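Local coordinates for ArtJ (Geobacillus stearothermophilus, PDB 2PVU), which binds the basic amino acids arginine, lysine and histidine as the solute-binding protein of an ABC transport system, here with lysine in its cleft, at residues A127-L132 against A155-E160; K173-E176 against V180-M183; L143-K148 against K164-G169. All coordinates share one frame; numbering follows the deposited sequence. Where two conformers were deposited one is given.

Contact 1. Residues A127-L132 against A155-E160. With LYS (lysine), chain E.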
ATOM      1  N   ALA A 127      -5.942   0.107   7.224  1.00 21.17           N
ATOM      2  CA  ALA A 127      -4.543   0.230   7.650  1.00 21.39           C
ATOM      3  C   ALA A 127      -4.316   1.531   8.424  1.00 21.36           C
ATOM      4  O   ALA A 127      -5.218   2.351   8.549  1.00 21.75           O
ATOM      5  CB  ALA A 127      -3.637   0.199   6.381  1.00 21.36           C
ATOM      6  N   THR A 128      -3.077   1.715   8.915  1.00 19.86           N
ATOM      7  CA  THR A 128      -2.715   2.977   9.509  1.00 20.81           C
ATOM      8  C   THR A 128      -1.199   3.133   9.316  1.00 21.19           C
ATOM      9  O   THR A 128      -0.495   2.151   9.142  1.00 20.56           O
ATOM     10  CB  THR A 128      -3.070   3.028  11.030  1.00 21.99           C
ATOM     11  OG1 THR A 128      -2.689   4.298  11.559  1.00 23.48           O
ATOM     12  CG2 THR A 128      -2.352   1.925  11.806  1.00 20.22           C
ATOM     13  N   GLN A 129      -0.735   4.365   9.338  1.00 20.49           N
ATOM     14  CA  GLN A 129       0.705   4.603   9.376  1.00 21.54           C
ATOM     15  C   GLN A 129       1.203   4.211  10.775  1.00 22.16           C
ATOM     16  O   GLN A 129       0.472   4.330  11.769  1.00 22.16           O
ATOM     17  CB  GLN A 129       1.037   6.078   9.126  1.00 21.41           C
ATOM     18  CG  GLN A 129       0.711   6.574   7.763  1.00 24.42           C
ATOM     19  CD  GLN A 129       1.269   5.658   6.670  1.00 24.21           C
ATOM     20  OE1 GLN A 129       2.488   5.604   6.410  1.00 23.80           O
ATOM     21  NE2 GLN A 129       0.384   4.934   6.042  1.00 24.89           N
ATOM     22  N   VAL A 130       2.465   3.798  10.831  1.00 21.67           N
ATOM     23  CA  VAL A 130       3.126   3.531  12.101  1.00 21.14           C
ATOM     24  C   VAL A 130       4.530   4.065  11.956  1.00 21.38           C
ATOM     25  O   VAL A 130       4.953   4.393  10.863  1.00 20.67           O
ATOM     26  CB  VAL A 130       3.160   1.996  12.403  1.00 21.03           C
ATOM     27  CG1 VAL A 130       1.732   1.395  12.599  1.00 22.88           C
ATOM     28  CG2 VAL A 130       3.892   1.279  11.332  1.00 21.89           C
ATOM     29  N   ILE A 131       5.278   4.057  13.052  1.00 21.53           N
ATOM     30  CA  ILE A 131       6.688   4.438  13.024  1.00 22.13           C
ATOM     31  C   ILE A 131       7.556   3.197  13.147  1.00 22.20           C
ATOM     32  O   ILE A 131       7.344   2.341  14.021  1.00 21.25           O
ATOM     33  CB  ILE A 131       6.993   5.388  14.182  1.00 22.26           C
ATOM     34  CG1 ILE A 131       6.122   6.626  14.073  1.00 23.55           C
ATOM     35  CG2 ILE A 131       8.505   5.813  14.236  1.00 23.75           C
ATOM     36  CD1 ILE A 131       5.907   7.323  15.428  1.00 24.94           C
ATOM     37  N   LEU A 132       8.532   3.095  12.262  1.00 21.19           N
ATOM     38  CA  LEU A 132       9.493   2.021  12.313  1.00 21.57           C
ATOM     39  C   LEU A 132      10.843   2.622  12.762  1.00 21.54           C
ATOM     40  O   LEU A 132      11.303   3.593  12.190  1.00 20.75           O
ATOM     41  CB  LEU A 132       9.622   1.387  10.919  1.00 21.72           C
ATOM     42  CG  LEU A 132      10.551   0.193  10.746  1.00 24.74           C
ATOM     43  CD1 LEU A 132      10.047  -1.059  11.454  1.00 23.35           C
ATOM     44  CD2 LEU A 132      10.692  -0.076   9.272  1.00 26.76           C
ATOM     45  N   ALA A 155       5.445  10.708  -2.085  1.00 23.50           N
ATOM     46  CA  ALA A 155       4.033  10.769  -2.485  1.00 24.92           C
ATOM     47  C   ALA A 155       3.161   9.667  -1.867  1.00 24.99           C
ATOM     48  O   ALA A 155       2.317   9.060  -2.543  1.00 24.17           O
ATOM     49  CB  ALA A 155       3.897  10.810  -4.008  1.00 25.78           C
ATOM     50  N   THR A 156       3.344   9.464  -0.552  1.00 24.21           N
ATOM     51  CA  THR A 156       2.544   8.541   0.232  1.00 23.69           C
ATOM     52  C   THR A 156       1.856   9.263   1.388  1.00 23.52           C
ATOM     53  O   THR A 156       2.196  10.413   1.745  1.00 23.17           O
ATOM     54  CB  THR A 156       3.367   7.372   0.822  1.00 23.21           C
ATOM     55  OG1 THR A 156       4.380   7.901   1.686  1.00 21.19           O
ATOM     56  CG2 THR A 156       4.055   6.551  -0.286  1.00 20.01           C
ATOM     57  N   THR A 157       0.873   8.590   1.979  1.00 23.69           N
ATOM     58  CA  THR A 157       0.195   9.140   3.155  1.00 22.68           C
ATOM     59  C   THR A 157       1.187   9.165   4.343  1.00 22.90           C
ATOM     60  O   THR A 157       0.972   9.903   5.290  1.00 22.36           O
ATOM     61  CB  THR A 157      -1.060   8.336   3.514  1.00 23.38           C
ATOM     62  OG1 THR A 157      -0.690   6.968   3.585  1.00 22.13           O
ATOM     63  CG2 THR A 157      -2.151   8.471   2.440  1.00 21.42           C
ATOM     64  N   GLY A 158       2.283   8.384   4.294  1.00 21.82           N
ATOM     65  CA  GLY A 158       3.302   8.532   5.353  1.00 22.77           C
ATOM     66  C   GLY A 158       4.069   9.832   5.195  1.00 22.29           C
ATOM     67  O   GLY A 158       4.326  10.522   6.177  1.00 22.35           O
ATOM     68  N   GLN A 159       4.405  10.188   3.961  1.00 21.49           N
ATOM     69  CA  GLN A 159       5.010  11.505   3.707  1.00 23.27           C
ATOM     70  C   GLN A 159       4.067  12.582   4.169  1.00 23.14           C
ATOM     71  O   GLN A 159       4.463  13.568   4.810  1.00 23.86           O
ATOM     72  CB  GLN A 159       5.332  11.713   2.234  1.00 21.95           C
ATOM     73  CG  GLN A 159       5.881  13.109   1.975  1.00 24.98           C
ATOM     74  CD  GLN A 159       6.220  13.320   0.533  1.00 28.11           C
ATOM     75  OE1 GLN A 159       6.555  12.376  -0.165  1.00 24.44           O
ATOM     76  NE2 GLN A 159       6.192  14.576   0.083  1.00 28.15           N
ATOM     77  N   GLU A 160       2.795  12.408   3.826  1.00 24.16           N
ATOM     78  CA  GLU A 160       1.760  13.343   4.234  1.00 25.32           C
ATOM     79  C   GLU A 160       1.690  13.521   5.759  1.00 24.36           C
ATOM     80  O   GLU A 160       1.629  14.650   6.272  1.00 23.39           O
ATOM     81  CB  GLU A 160       0.383  12.880   3.715  1.00 25.21           C
ATOM     82  CG  GLU A 160      -0.692  13.978   3.953  1.00 28.08           C
ATOM     83  CD  GLU A 160      -2.058  13.601   3.402  1.00 30.47           C
ATOM     84  OE1 GLU A 160      -2.222  12.456   2.885  1.00 32.67           O
ATOM     85  OE2 GLU A 160      -2.978  14.455   3.504  1.00 36.79           O
TER
HETATM   86  N   LYS E 301      -0.962   3.387   1.673  1.00 18.22           N
HETATM   87  CA  LYS E 301       0.043   4.490   1.514  1.00 18.47           C
HETATM   88  C   LYS E 301      -0.397   5.416   0.371  1.00 18.55           C
HETATM   89  O   LYS E 301       0.204   6.458   0.154  1.00 18.43           O
HETATM   90  CB  LYS E 301       1.417   3.913   1.193  1.00 17.63           C
HETATM   91  CG  LYS E 301       1.399   3.064  -0.102  1.00 18.32           C
HETATM   92  CD  LYS E 301       2.817   2.905  -0.691  1.00 16.58           C
HETATM   93  CE  LYS E 301       2.855   1.688  -1.603  1.00 21.26           C
HETATM   94  NZ  LYS E 301       4.209   1.607  -2.372  1.00 22.20           N
HETATM   95  OXT LYS E 301      -1.359   5.116  -0.370  1.00 18.05           O
HETATM   96  O   HOH W   1       3.112   5.538   3.766  1.00 20.07           O

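Contact 2. Residues K173-E176 against V180-M183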
ATOM      1  N   LYS A 173      13.028  12.740   4.407  1.00 24.51           N
ATOM      2  CA  LYS A 173      13.766  12.204   3.287  1.00 23.96           C
ATOM      3  C   LYS A 173      12.846  11.276   2.493  1.00 24.58           C
ATOM      4  O   LYS A 173      12.226  10.374   3.058  1.00 23.04           O
ATOM      5  CB  LYS A 173      14.989  11.422   3.754  1.00 23.46           C
ATOM      6  CG  LYS A 173      15.882  12.150   4.775  1.00 23.61           C
ATOM      7  CD  LYS A 173      16.593  13.293   4.121  1.00 28.72           C
ATOM      8  CE  LYS A 173      17.694  13.871   5.004  1.00 28.00           C
ATOM      9  NZ  LYS A 173      18.107  15.152   4.350  1.00 29.47           N
ATOM     10  N   LYS A 174      12.778  11.497   1.185  1.00 24.77           N
ATOM     11  CA  LYS A 174      11.796  10.807   0.344  1.00 26.38           C
ATOM     12  C   LYS A 174      12.482   9.826  -0.589  1.00 26.84           C
ATOM     13  O   LYS A 174      13.497  10.201  -1.241  1.00 28.44           O
ATOM     14  CB  LYS A 174      10.988  11.833  -0.472  1.00 26.80           C
ATOM     15  CG  LYS A 174      10.217  12.862   0.342  1.00 31.18           C
ATOM     16  CD  LYS A 174       9.817  14.025  -0.555  1.00 38.99           C
ATOM     17  CE  LYS A 174       9.080  15.119   0.191  1.00 42.80           C
ATOM     18  NZ  LYS A 174       9.859  15.706   1.303  1.00 47.08           N
ATOM     19  N   PHE A 175      11.956   8.598  -0.676  1.00 24.63           N
ATOM     20  CA  PHE A 175      12.552   7.543  -1.508  1.00 23.87           C
ATOM     21  C   PHE A 175      11.537   6.956  -2.485  1.00 23.10           C
ATOM     22  O   PHE A 175      10.342   6.988  -2.216  1.00 22.14           O
ATOM     23  CB  PHE A 175      13.134   6.455  -0.605  1.00 23.80           C
ATOM     24  CG  PHE A 175      14.105   7.024   0.397  1.00 23.06           C
ATOM     25  CD1 PHE A 175      15.374   7.405   0.001  1.00 26.62           C
ATOM     26  CD2 PHE A 175      13.692   7.309   1.679  1.00 22.55           C
ATOM     27  CE1 PHE A 175      16.255   7.963   0.918  1.00 27.11           C
ATOM     28  CE2 PHE A 175      14.556   7.882   2.614  1.00 24.05           C
ATOM     29  CZ  PHE A 175      15.847   8.225   2.202  1.00 26.39           C
ATOM     30  N   GLU A 176      12.008   6.428  -3.614  1.00 21.74           N
ATOM     31  CA  GLU A 176      11.061   5.951  -4.641  1.00 21.47           C
ATOM     32  C   GLU A 176      10.396   4.632  -4.262  1.00 21.58           C
ATOM     33  O   GLU A 176       9.323   4.320  -4.795  1.00 21.72           O
ATOM     34  CB  GLU A 176      11.776   5.830  -6.018  1.00 22.04           C
ATOM     35  CG  GLU A 176      10.890   5.355  -7.163  1.00 22.82           C
ATOM     36  CD  GLU A 176       9.637   6.183  -7.354  1.00 28.40           C
ATOM     37  OE1 GLU A 176       9.625   7.419  -7.059  1.00 27.32           O
ATOM     38  OE2 GLU A 176       8.661   5.575  -7.848  1.00 27.00           O
ATOM     39  N   VAL A 180      13.812   1.065  -0.026  1.00 23.80           N
ATOM     40  CA  VAL A 180      14.953   1.993   0.168  1.00 24.01           C
ATOM     41  C   VAL A 180      14.833   2.866   1.433  1.00 23.90           C
ATOM     42  O   VAL A 180      15.839   3.098   2.119  1.00 22.64           O
ATOM     43  CB  VAL A 180      15.215   2.837  -1.079  1.00 24.27           C
ATOM     44  CG1 VAL A 180      16.249   3.953  -0.786  1.00 26.80           C
ATOM     45  CG2 VAL A 180      15.704   1.936  -2.218  1.00 25.15           C
ATOM     46  N   ALA A 181      13.625   3.351   1.743  1.00 22.71           N
ATOM     47  CA  ALA A 181      13.375   3.999   3.031  1.00 22.54           C
ATOM     48  C   ALA A 181      13.883   3.169   4.205  1.00 23.27           C
ATOM     49  O   ALA A 181      14.580   3.684   5.093  1.00 22.52           O
ATOM     50  CB  ALA A 181      11.822   4.352   3.194  1.00 23.03           C
ATOM     51  N   ILE A 182      13.501   1.889   4.233  1.00 23.47           N
ATOM     52  CA  ILE A 182      13.920   0.967   5.305  1.00 23.78           C
ATOM     53  C   ILE A 182      15.434   0.781   5.339  1.00 21.80           C
ATOM     54  O   ILE A 182      16.047   0.832   6.404  1.00 21.41           O
ATOM     55  CB  ILE A 182      13.179  -0.397   5.199  1.00 23.56           C
ATOM     56  CG1 ILE A 182      11.708  -0.211   5.607  1.00 24.81           C
ATOM     57  CG2 ILE A 182      13.828  -1.452   6.105  1.00 24.80           C
ATOM     58  CD1 ILE A 182      10.803  -1.324   5.138  1.00 25.23           C
ATOM     59  N   MET A 183      16.038   0.598   4.162  1.00 21.76           N
ATOM     60  CA  MET A 183      17.492   0.529   4.048  0.50 21.43           C
ATOM     61  C   MET A 183      18.179   1.753   4.646  1.00 20.58           C
ATOM     62  O   MET A 183      19.243   1.610   5.270  1.00 20.18           O
ATOM     63  CB  MET A 183      17.921   0.321   2.587  0.50 20.89           C
ATOM     64  CG  MET A 183      17.491  -1.026   2.022  0.50 21.18           C
ATOM     65  SD  MET A 183      17.971  -1.361   0.311  0.50 22.59           S
ATOM     66  CE  MET A 183      17.818  -3.155   0.346  0.50 20.74           C
TER

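Contact 3. Residues L143-K148 against K164-G169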
ATOM      1  N   LEU A 143       5.172  12.558  18.060  1.00 26.21           N
ATOM      2  CA  LEU A 143       5.700  13.846  18.482  1.00 26.36           C
ATOM      3  C   LEU A 143       7.164  13.766  18.892  1.00 25.43           C
ATOM      4  O   LEU A 143       7.864  14.765  18.849  1.00 24.81           O
ATOM      5  CB  LEU A 143       4.841  14.449  19.587  1.00 27.29           C
ATOM      6  CG  LEU A 143       3.336  14.530  19.244  1.00 28.76           C
ATOM      7  CD1 LEU A 143       2.640  15.256  20.366  1.00 30.92           C
ATOM      8  CD2 LEU A 143       3.037  15.180  17.882  1.00 29.34           C
ATOM      9  N   ASP A 144       7.645  12.574  19.253  1.00 25.09           N
ATOM     10  CA  ASP A 144       9.074  12.425  19.597  1.00 24.57           C
ATOM     11  C   ASP A 144       9.995  12.470  18.371  1.00 24.33           C
ATOM     12  O   ASP A 144      11.206  12.448  18.535  1.00 23.10           O
ATOM     13  CB  ASP A 144       9.350  11.119  20.351  1.00 24.36           C
ATOM     14  CG  ASP A 144       8.753  11.103  21.726  1.00 25.60           C
ATOM     15  OD1 ASP A 144       8.521  12.197  22.300  1.00 26.18           O
ATOM     16  OD2 ASP A 144       8.562   9.980  22.242  1.00 25.77           O
ATOM     17  N   LEU A 145       9.417  12.513  17.162  1.00 24.04           N
ATOM     18  CA  LEU A 145      10.185  12.612  15.929  1.00 24.66           C
ATOM     19  C   LEU A 145      10.520  14.059  15.586  1.00 25.18           C
ATOM     20  O   LEU A 145      11.177  14.330  14.572  1.00 25.56           O
ATOM     21  CB  LEU A 145       9.426  11.983  14.750  1.00 25.10           C
ATOM     22  CG  LEU A 145       9.106  10.483  14.791  1.00 25.90           C
ATOM     23  CD1 LEU A 145       8.222  10.142  13.606  1.00 29.08           C
ATOM     24  CD2 LEU A 145      10.356   9.617  14.795  1.00 26.66           C
ATOM     25  N   LYS A 146      10.060  14.991  16.414  1.00 25.69           N
ATOM     26  CA  LYS A 146      10.415  16.384  16.239  1.00 27.13           C
ATOM     27  C   LYS A 146      11.940  16.575  16.203  1.00 27.11           C
ATOM     28  O   LYS A 146      12.669  16.123  17.111  1.00 25.77           O
ATOM     29  CB  LYS A 146       9.802  17.195  17.371  1.00 27.82           C
ATOM     30  CG  LYS A 146      10.204  18.641  17.404  1.00 32.12           C
ATOM     31  CD  LYS A 146       9.241  19.518  16.645  1.00 38.42           C
ATOM     32  CE  LYS A 146       9.538  20.995  16.939  1.00 40.88           C
ATOM     33  NZ  LYS A 146       9.317  21.817  15.692  1.00 44.52           N
ATOM     34  N   GLY A 147      12.413  17.238  15.147  1.00 27.39           N
ATOM     35  CA  GLY A 147      13.837  17.502  14.987  1.00 26.71           C
ATOM     36  C   GLY A 147      14.654  16.335  14.453  1.00 27.50           C
ATOM     37  O   GLY A 147      15.871  16.474  14.261  1.00 28.16           O
ATOM     38  N   LYS A 148      14.009  15.185  14.246  1.00 25.71           N
ATOM     39  CA  LYS A 148      14.691  13.979  13.766  1.00 26.80           C
ATOM     40  C   LYS A 148      14.488  13.786  12.267  1.00 25.44           C
ATOM     41  O   LYS A 148      13.578  14.355  11.676  1.00 25.90           O
ATOM     42  CB  LYS A 148      14.175  12.739  14.501  1.00 26.09           C
ATOM     43  CG  LYS A 148      14.415  12.765  16.025  1.00 27.10           C
ATOM     44  CD  LYS A 148      14.063  11.397  16.650  1.00 29.06           C
ATOM     45  CE  LYS A 148      14.124  11.416  18.191  1.00 31.33           C
ATOM     46  NZ  LYS A 148      15.548  11.478  18.598  1.00 35.76           N
ATOM     47  N   LYS A 164       2.435  16.961   7.744  1.00 30.10           N
ATOM     48  CA  LYS A 164       1.369  17.513   8.589  1.00 32.28           C
ATOM     49  C   LYS A 164       1.831  17.743  10.022  1.00 32.26           C
ATOM     50  O   LYS A 164       1.431  18.722  10.639  1.00 32.87           O
ATOM     51  CB  LYS A 164       0.157  16.582   8.591  1.00 32.82           C
ATOM     52  CG  LYS A 164      -0.895  16.939   7.556  1.00 37.02           C
ATOM     53  CD  LYS A 164      -1.921  15.819   7.428  1.00 44.76           C
ATOM     54  CE  LYS A 164      -3.051  16.202   6.459  1.00 47.29           C
ATOM     55  NZ  LYS A 164      -2.623  17.308   5.544  1.00 48.75           N
ATOM     56  N   LEU A 165       2.628  16.815  10.553  1.00 32.70           N
ATOM     57  CA  LEU A 165       3.111  16.874  11.934  1.00 33.36           C
ATOM     58  C   LEU A 165       4.228  17.885  12.148  1.00 34.13           C
ATOM     59  O   LEU A 165       4.295  18.505  13.213  1.00 34.09           O
ATOM     60  CB  LEU A 165       3.594  15.503  12.411  1.00 33.58           C
ATOM     61  CG  LEU A 165       2.586  14.364  12.628  1.00 35.00           C
ATOM     62  CD1 LEU A 165       3.330  13.072  12.881  1.00 36.38           C
ATOM     63  CD2 LEU A 165       1.580  14.663  13.760  1.00 37.53           C
ATOM     64  N   PHE A 166       5.101  18.040  11.149  1.00 34.60           N
ATOM     65  CA  PHE A 166       6.353  18.810  11.310  1.00 34.79           C
ATOM     66  C   PHE A 166       6.574  19.922  10.288  1.00 34.70           C
ATOM     67  O   PHE A 166       7.475  20.749  10.458  1.00 34.46           O
ATOM     68  CB  PHE A 166       7.549  17.856  11.295  1.00 35.21           C
ATOM     69  CG  PHE A 166       7.385  16.684  12.222  1.00 35.91           C
ATOM     70  CD1 PHE A 166       7.339  16.876  13.608  1.00 37.85           C
ATOM     71  CD2 PHE A 166       7.234  15.401  11.717  1.00 38.42           C
ATOM     72  CE1 PHE A 166       7.170  15.803  14.460  1.00 36.94           C
ATOM     73  CE2 PHE A 166       7.061  14.318  12.563  1.00 37.44           C
ATOM     74  CZ  PHE A 166       7.031  14.518  13.923  1.00 37.41           C
ATOM     75  N   GLY A 167       5.742  19.955   9.252  1.00 33.89           N
ATOM     76  CA  GLY A 167       5.929  20.869   8.138  1.00 34.04           C
ATOM     77  C   GLY A 167       6.887  20.283   7.119  1.00 34.09           C
ATOM     78  O   GLY A 167       7.654  19.363   7.418  1.00 34.09           O
ATOM     79  N   LYS A 168       6.826  20.797   5.902  1.00 33.80           N
ATOM     80  CA  LYS A 168       7.729  20.369   4.846  1.00 33.93           C
ATOM     81  C   LYS A 168       9.140  20.836   5.147  1.00 34.01           C
ATOM     82  O   LYS A 168       9.329  21.932   5.669  1.00 34.12           O
ATOM     83  CB  LYS A 168       7.284  20.957   3.514  1.00 34.17           C
ATOM     84  CG  LYS A 168       6.068  20.296   2.943  1.00 36.07           C
ATOM     85  CD  LYS A 168       5.508  21.089   1.769  1.00 38.77           C
ATOM     86  CE  LYS A 168       4.259  20.407   1.227  1.00 39.95           C
ATOM     87  NZ  LYS A 168       3.665  21.121   0.059  1.00 40.64           N
ATOM     88  N   GLY A 169      10.130  20.016   4.807  1.00 33.83           N
ATOM     89  CA  GLY A 169      11.528  20.428   4.939  1.00 33.40           C
ATOM     90  C   GLY A 169      12.504  19.303   4.649  1.00 33.12           C
ATOM     91  O   GLY A 169      12.072  18.165   4.427  1.00 32.63           O
TER

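Contact 1. Residues A127-L132 against A155-E160
Q129 reaches from strand 125-134 to the first turn of helix 157-166 and meets it with both ends of its amide. By direct packing, OE1 of Q129 lies 3.2 Å from CA of G158, an approach that a CB on residue 158 would block, so glycine suits the position. NE2 of Q129 comes within 3.4 Å of OG1 of T157, at an angle too poor for bonding; each has its firm partners outside, NE2 in D196 and E224, OG1 in E224. A bend at chi2 (-50°) turns the amide of Q129 toward the helix start.

Water supplies the polar link: it donates to OE1 of Q129 at 2.7 Å and weakly accepts from N of G158. Within 155-160, T156 is the N-cap, its OG1 taking the N-H of Q159 in a nearly straight bond (165°).

The same helix start supplies one of the bonds to the ligand. T157 N donates to the carboxylate O of the bound lysine at 2.9 Å, and the helix N-terminus would probably favour that negative group further. Q129, through its bond to the ligand-binding D196, stands in the second shell of the lysine, while the helix N-terminus receives the carboxylate, in the ligand pocket of this family 3 solute-binding protein.

Contact 2. Residues K173-E176 against V180-M183
This is a beta-alpha connection: strand 172-175 ends, the chain turns, and helix 178-186 folds back so that F175 lies against V180 and A181. The phenyl ring does nearly all the work on the strand side, and the contact is purely apolar. Its CD1 touches CG1 of V180 at 3.6 Å, while on the other flank CD2 rests 3.6 Å from CA of A181 and 3.8 Å from the methyl CB of the same residue. The ring therefore straddles two successive residues of the helix, one meeting each ortho carbon, and both approach it obliquely. Nearer the backbone, CB of F175 still lies 3.9 Å from N of A181, which brings the root of the side chain close to the helix as well as its ring.

V180 offers one branch of its fork: with CG1 anti to the backbone N (chi1 171°), that methyl is the one presented to the phenyl, and the two side chains cross at about a right angle. The small side chain of A181 lets the ring settle close to the helix backbone. In the fold the connection belongs to the lobe built on the mixed sheet, where strand 172-175 runs parallel to strand 150-153 and F175 is tied through its backbone to V152 and N154. With the ring of F175 cut back to an alanine here, a gap is likely to open beside the helix, leaving CG1 of V180 and CB of A181 without their aromatic partner. Beyond the ring, E176 turns its end away from the helix; its OE2 accepts from the backbone N of D90, and its carbonyl O accepts from NE2 of Q153, a residue of the ligand pocket.

Contact 3. Residues L143-K148 against K164-G169
F166, the last residue of helix 157-166, points its ring into the loop that leads to strand 150-153, which makes this a packing of a helix C-terminus on a 3-10 turn and the type II beta turn from L145 to K148. From CB the side chain sets out with CG anti to its own carbonyl carbon (chi1 -49°), a course that carries the ring across to the loop. On one flank CD1 comes to 4.1 Å from CA of K146, and CE1 goes further in, 3.6 Å from the backbone N of that lysine. On the other flank CE2 is 4.0 Å from CB of L145. The tip, CZ, makes the tightest apolar touch, 3.6 Å from the same CB.

The two ring faces are occupied differently: CB of L165, the preceding residue, sits over the centre of one, while the carbonyl O of L145 stands above the opposite face, offset toward the rim. That oxygen also accepts the backbone N-H of K148, closing the beta turn. Behind the loop, the side chain of L145 touches I150, A192 and I194 of the sheet. At the exposed margin of the contact, CD2 of L143 meets CD2 of L165 at 4.4 Å.

How the contacts relate
A single helix illustrates how chemistry follows position. Contacts 1 and 3 both use helix 157-166, at its first turn and its last: the start is buried beside the ligand and relies on polar groups, a water and the amide of Q129, whereas the end lies at the surface, where an aromatic ring packs on a loop. Contact 2, partly buried, is wholly apolar and joins the next strand and helix in the chain. Centres of contacts 1 and 2 are about 12 Å apart, and L132 packs on I182 between them; I131 likewise meets L145 between contacts 1 and 3. Contacts 2 and 3 adjoin only through the sequence.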